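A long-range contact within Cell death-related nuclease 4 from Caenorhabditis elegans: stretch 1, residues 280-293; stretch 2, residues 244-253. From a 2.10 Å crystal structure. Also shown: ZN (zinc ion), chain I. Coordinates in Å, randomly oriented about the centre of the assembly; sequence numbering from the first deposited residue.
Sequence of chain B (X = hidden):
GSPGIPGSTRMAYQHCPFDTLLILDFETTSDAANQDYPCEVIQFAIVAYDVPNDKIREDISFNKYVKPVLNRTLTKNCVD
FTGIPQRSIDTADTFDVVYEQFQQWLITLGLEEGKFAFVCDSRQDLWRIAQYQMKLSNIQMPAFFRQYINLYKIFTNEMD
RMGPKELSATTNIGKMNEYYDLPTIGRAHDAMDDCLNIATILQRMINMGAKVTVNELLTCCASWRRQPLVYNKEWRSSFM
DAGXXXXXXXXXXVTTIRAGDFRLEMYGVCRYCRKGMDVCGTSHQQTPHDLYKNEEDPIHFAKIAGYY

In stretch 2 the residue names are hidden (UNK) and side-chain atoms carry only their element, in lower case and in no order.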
# COMPACT_ATOMS: atom_id res chain seq x y z
N CYS B 280 1.41 -33.18 5.77
CA CYS B 280 1.94 -32.24 6.75
C CYS B 280 1.99 -30.82 6.18
O CYS B 280 2.37 -30.62 5.02
CB CYS B 280 3.34 -32.67 7.18
SG CYS B 280 4.23 -31.43 8.15
N GLY B 281 1.59 -29.85 6.99
CA GLY B 281 1.59 -28.45 6.59
C GLY B 281 0.22 -27.94 6.20
O GLY B 281 0.06 -26.77 5.86
N THR B 282 -0.77 -28.83 6.23
CA THR B 282 -2.14 -28.46 5.88
C THR B 282 -2.73 -27.52 6.94
O THR B 282 -3.36 -26.52 6.60
CB THR B 282 -3.04 -29.70 5.75
OG1 THR B 282 -2.55 -30.54 4.70
CG2 THR B 282 -4.48 -29.31 5.45
N SER B 283 -2.53 -27.87 8.20
CA SER B 283 -3.06 -27.11 9.32
C SER B 283 -1.96 -26.70 10.29
O SER B 283 -0.98 -27.41 10.48
CB SER B 283 -4.13 -27.92 10.06
OG SER B 283 -4.53 -27.28 11.25
N HIS B 284 -2.14 -25.53 10.91
CA HIS B 284 -1.20 -25.04 11.92
C HIS B 284 -1.31 -25.90 13.18
O HIS B 284 -2.39 -26.08 13.73
CB HIS B 284 -1.50 -23.57 12.24
CG HIS B 284 -0.35 -22.85 12.87
ND1 HIS B 284 0.56 -23.47 13.70
CD2 HIS B 284 0.04 -21.55 12.79
CE1 HIS B 284 1.46 -22.59 14.11
NE2 HIS B 284 1.16 -21.42 13.57
N GLN B 285 -0.17 -26.44 13.62
CA GLN B 285 -0.15 -27.39 14.74
C GLN B 285 0.05 -26.71 16.09
O GLN B 285 -0.18 -27.32 17.14
CB GLN B 285 0.95 -28.43 14.52
CG GLN B 285 0.75 -29.28 13.27
CD GLN B 285 -0.53 -30.08 13.32
OE1 GLN B 285 -0.79 -30.79 14.29
NE2 GLN B 285 -1.34 -29.97 12.27
N GLN B 286 0.48 -25.46 16.07
CA GLN B 286 0.72 -24.69 17.28
C GLN B 286 0.18 -23.27 17.16
O GLN B 286 0.92 -22.30 17.32
CB GLN B 286 2.22 -24.66 17.60
CG GLN B 286 2.83 -26.04 17.81
CD GLN B 286 4.32 -25.99 18.04
OE1 GLN B 286 5.10 -25.72 17.12
NE2 GLN B 286 4.73 -26.25 19.28
N THR B 287 -1.11 -23.15 16.86
CA THR B 287 -1.75 -21.85 16.66
C THR B 287 -1.55 -20.95 17.89
O THR B 287 -1.94 -21.32 18.99
CB THR B 287 -3.25 -21.99 16.38
OG1 THR B 287 -3.46 -22.90 15.29
CG2 THR B 287 -3.87 -20.64 16.05
N PRO B 288 -0.93 -19.77 17.70
CA PRO B 288 -0.70 -18.88 18.84
C PRO B 288 -1.96 -18.09 19.22
O PRO B 288 -2.08 -16.91 18.88
CB PRO B 288 0.40 -17.95 18.32
CG PRO B 288 0.13 -17.84 16.87
CD PRO B 288 -0.40 -19.20 16.45
N HIS B 289 -2.88 -18.75 19.91
CA HIS B 289 -4.14 -18.12 20.31
C HIS B 289 -3.90 -16.93 21.23
O HIS B 289 -4.66 -15.96 21.21
CB HIS B 289 -5.04 -19.14 21.01
CG HIS B 289 -5.42 -20.30 20.15
ND1 HIS B 289 -6.22 -20.17 19.03
CD2 HIS B 289 -5.10 -21.62 20.22
CE1 HIS B 289 -6.39 -21.35 18.47
NE2 HIS B 289 -5.72 -22.24 19.17
N ASP B 290 -2.84 -17.00 22.03
CA ASP B 290 -2.49 -15.94 22.97
C ASP B 290 -2.24 -14.60 22.27
O ASP B 290 -2.41 -13.54 22.87
CB ASP B 290 -1.26 -16.33 23.78
CG ASP B 290 -0.09 -16.75 22.90
OD1 ASP B 290 -0.09 -17.90 22.42
OD2 ASP B 290 0.82 -15.93 22.69
N LEU B 291 -1.84 -14.66 21.00
CA LEU B 291 -1.56 -13.46 20.23
C LEU B 291 -2.81 -12.93 19.51
O LEU B 291 -2.80 -11.82 18.98
CB LEU B 291 -0.46 -13.73 19.20
CG LEU B 291 0.91 -14.13 19.74
CD1 LEU B 291 1.84 -14.49 18.59
CD2 LEU B 291 1.52 -13.00 20.57
N TYR B 292 -3.88 -13.73 19.52
CA TYR B 292 -5.07 -13.45 18.72
C TYR B 292 -6.31 -13.11 19.55
O TYR B 292 -7.43 -13.19 19.04
CB TYR B 292 -5.37 -14.67 17.84
CG TYR B 292 -4.33 -15.00 16.79
CD1 TYR B 292 -3.43 -14.03 16.35
CD2 TYR B 292 -4.25 -16.27 16.24
CE1 TYR B 292 -2.48 -14.33 15.39
CE2 TYR B 292 -3.30 -16.57 15.28
CZ TYR B 292 -2.42 -15.60 14.86
OH TYR B 292 -1.48 -15.90 13.90
N LYS B 293 -6.11 -12.71 20.80
CA LYS B 293 -7.24 -12.50 21.72
C LYS B 293 -7.46 -11.03 22.08
O LYS B 293 -8.48 -10.68 22.68
CB LYS B 293 -7.04 -13.32 22.99
CG LYS B 293 -5.78 -12.99 23.77
CD LYS B 293 -5.65 -13.88 24.99
CE LYS B 293 -4.39 -13.59 25.77
NZ LYS B 293 -4.25 -14.50 26.95
N UNK B 244 10.04 -12.64 15.72
CA UNK B 244 9.50 -13.49 16.77
C UNK B 244 8.00 -13.72 16.56
O UNK B 244 7.50 -14.82 16.77
c UNK B 244 13.45 -13.67 18.93
c UNK B 244 11.22 -12.63 18.46
c UNK B 244 11.99 -13.93 18.59
n UNK B 244 14.24 -14.93 19.00
c UNK B 244 9.75 -12.87 18.15
N UNK B 245 7.30 -12.67 16.15
CA UNK B 245 5.88 -12.77 15.84
C UNK B 245 5.65 -13.68 14.64
O UNK B 245 4.79 -14.56 14.68
c UNK B 245 4.28 -10.96 17.88
c UNK B 245 5.26 -11.38 15.54
c UNK B 245 3.86 -11.52 14.96
c UNK B 245 5.25 -10.50 16.80
N UNK B 246 6.40 -13.45 13.57
CA UNK B 246 6.32 -14.26 12.36
C UNK B 246 6.49 -15.75 12.68
O UNK B 246 5.81 -16.59 12.09
c UNK B 246 8.36 -10.41 10.05
c UNK B 246 7.31 -12.39 10.93
c UNK B 246 8.43 -11.74 10.45
c UNK B 246 7.39 -13.84 11.35
c UNK B 246 6.04 -10.37 10.62
c UNK B 246 7.16 -9.73 10.14
c UNK B 246 6.11 -11.69 11.01
N UNK B 247 7.39 -16.06 13.60
CA UNK B 247 7.71 -17.44 13.94
C UNK B 247 6.51 -18.19 14.52
O UNK B 247 6.34 -19.38 14.27
c UNK B 247 11.33 -17.02 15.35
c UNK B 247 10.24 -17.23 14.31
o UNK B 247 12.50 -16.85 14.95
c UNK B 247 8.87 -17.49 14.93
o UNK B 247 11.02 -17.01 16.56
N UNK B 248 5.69 -17.48 15.29
CA UNK B 248 4.54 -18.09 15.93
C UNK B 248 3.34 -18.14 14.99
O UNK B 248 2.57 -19.10 15.00
n UNK B 248 5.72 -18.85 21.23
n UNK B 248 7.89 -18.25 21.66
n UNK B 248 7.12 -18.22 19.50
c UNK B 248 4.18 -17.33 17.21
c UNK B 248 5.35 -17.11 18.17
c UNK B 248 6.12 -18.40 18.44
c UNK B 248 6.91 -18.44 20.79
N UNK B 249 3.19 -17.10 14.18
CA UNK B 249 2.06 -17.01 13.25
C UNK B 249 2.18 -18.05 12.14
O UNK B 249 1.23 -18.80 11.88
c UNK B 249 1.67 -14.57 13.69
c UNK B 249 0.90 -15.57 11.53
c UNK B 249 1.97 -15.61 12.62
N UNK B 250 3.33 -18.10 11.48
CA UNK B 250 3.54 -19.03 10.38
C UNK B 250 3.55 -20.46 10.90
O UNK B 250 4.18 -20.75 11.92
c UNK B 250 3.91 -17.25 7.82
c UNK B 250 4.89 -17.33 8.98
c UNK B 250 4.84 -18.71 9.65
c UNK B 250 6.30 -17.03 8.50
N UNK B 251 2.86 -21.38 10.20
CA UNK B 251 2.75 -22.77 10.69
C UNK B 251 4.08 -23.53 10.72
O UNK B 251 4.32 -24.27 11.67
c UNK B 251 1.82 -22.55 8.49
c UNK B 251 2.05 -21.17 8.99
c UNK B 251 1.78 -23.42 9.69
N UNK B 252 4.91 -23.37 9.69
CA UNK B 252 6.17 -24.10 9.61
C UNK B 252 7.32 -23.31 10.21
O UNK B 252 7.44 -22.10 10.01
c UNK B 252 6.49 -24.48 8.16
c UNK B 252 5.10 -26.59 8.22
c UNK B 252 5.44 -25.33 7.44
c UNK B 252 5.92 -25.68 6.04
N UNK B 253 8.18 -24.02 10.94
CA UNK B 253 9.31 -23.43 11.66
C UNK B 253 10.63 -23.89 11.05
O UNK B 253 10.73 -25.01 10.55
c UNK B 253 10.64 -23.95 13.78
c UNK B 253 9.25 -23.80 13.16
c UNK B 253 8.42 -22.79 13.92
ZN ZN I . 5.37 -32.21 10.05
O HOH W 1 3.10 -20.73 17.32
O HOH W 2 -1.21 -18.45 13.06
O HOH W 3 2.52 -26.27 12.30

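Position 244 opens the stretch within a helix. Its side chain is four carbons in a row ending in a nitrogen. It does not reach stretch 1. This is Lys-244.

Position 245 has four side-chain carbons, forked at the first, with one arm two carbons long. The end of that arm lies 4.3 Å from CD1 of Leu-291. The fork at CB identifies Ile-245, and the arm's end is CD1.

Position 246 carries one carbon and then a ring of six carbons. The ring is buried away from stretch 1. This is Phe-246.

Position 247 has three carbons, the third bearing two oxygens. It too is out of reach. The carboxylate chain fits Glu-247.

Position 248 shows three carbons, a nitrogen, then a carbon carrying two more nitrogens. Its CB lies 3.9 Å from CD1 of Leu-291 and 4.0 Å from CB of Pro-288. The guanidinium group identifies Arg-248; its end leads away from stretch 1.

Position 249 has three carbons, one carrying the other two. Both outer carbons lie 3.4 Å from OH of Tyr-292. This is Val-249.

Position 250 has four carbons, forked at the second, on a CB that points away. It is the first residue to leave helical backbone angles. The later fork gives Leu-250.

Position 251 has three carbons closing a ring onto the backbone N. The ring's CB is 3.9 Å from CG of His-284. Only proline closes this way: Pro-251.

Position 252 again has four carbons forked at the second. CB points away, but one terminal carbon comes within 4.3 Å of CA of Gly-281. This is Leu-252, and the carbon is CD2.

Position 253 has three carbons, one carrying two. CB points toward stretch 1, but the side chain makes no contact with it. This is Val-253.

His-284 centres the contact. NE2 of His-284 donates a hydrogen bond to O of Arg-248 at 3.1 Å, using a carbonyl near the helix end. CA of Pro-251 sits over one face of the His-284 ring, 3.5 Å from its centroid, in a CH-pi contact. On the other ring nitrogen, ND1 of His-284 accepts a hydrogen bond from N of Gln-286 (3.1 Å), so the imidazole is held at both nitrogens. Three waters bridge the stretches: Arg-248 O to Gln-286 O, Val-249 O to Tyr-292 OH, and Pro-251 O to Gln-285 N. Pro-288 and Leu-291 add apolar packing against the helix.

Stretch 2, residues 244-253: KIFERVLPLV
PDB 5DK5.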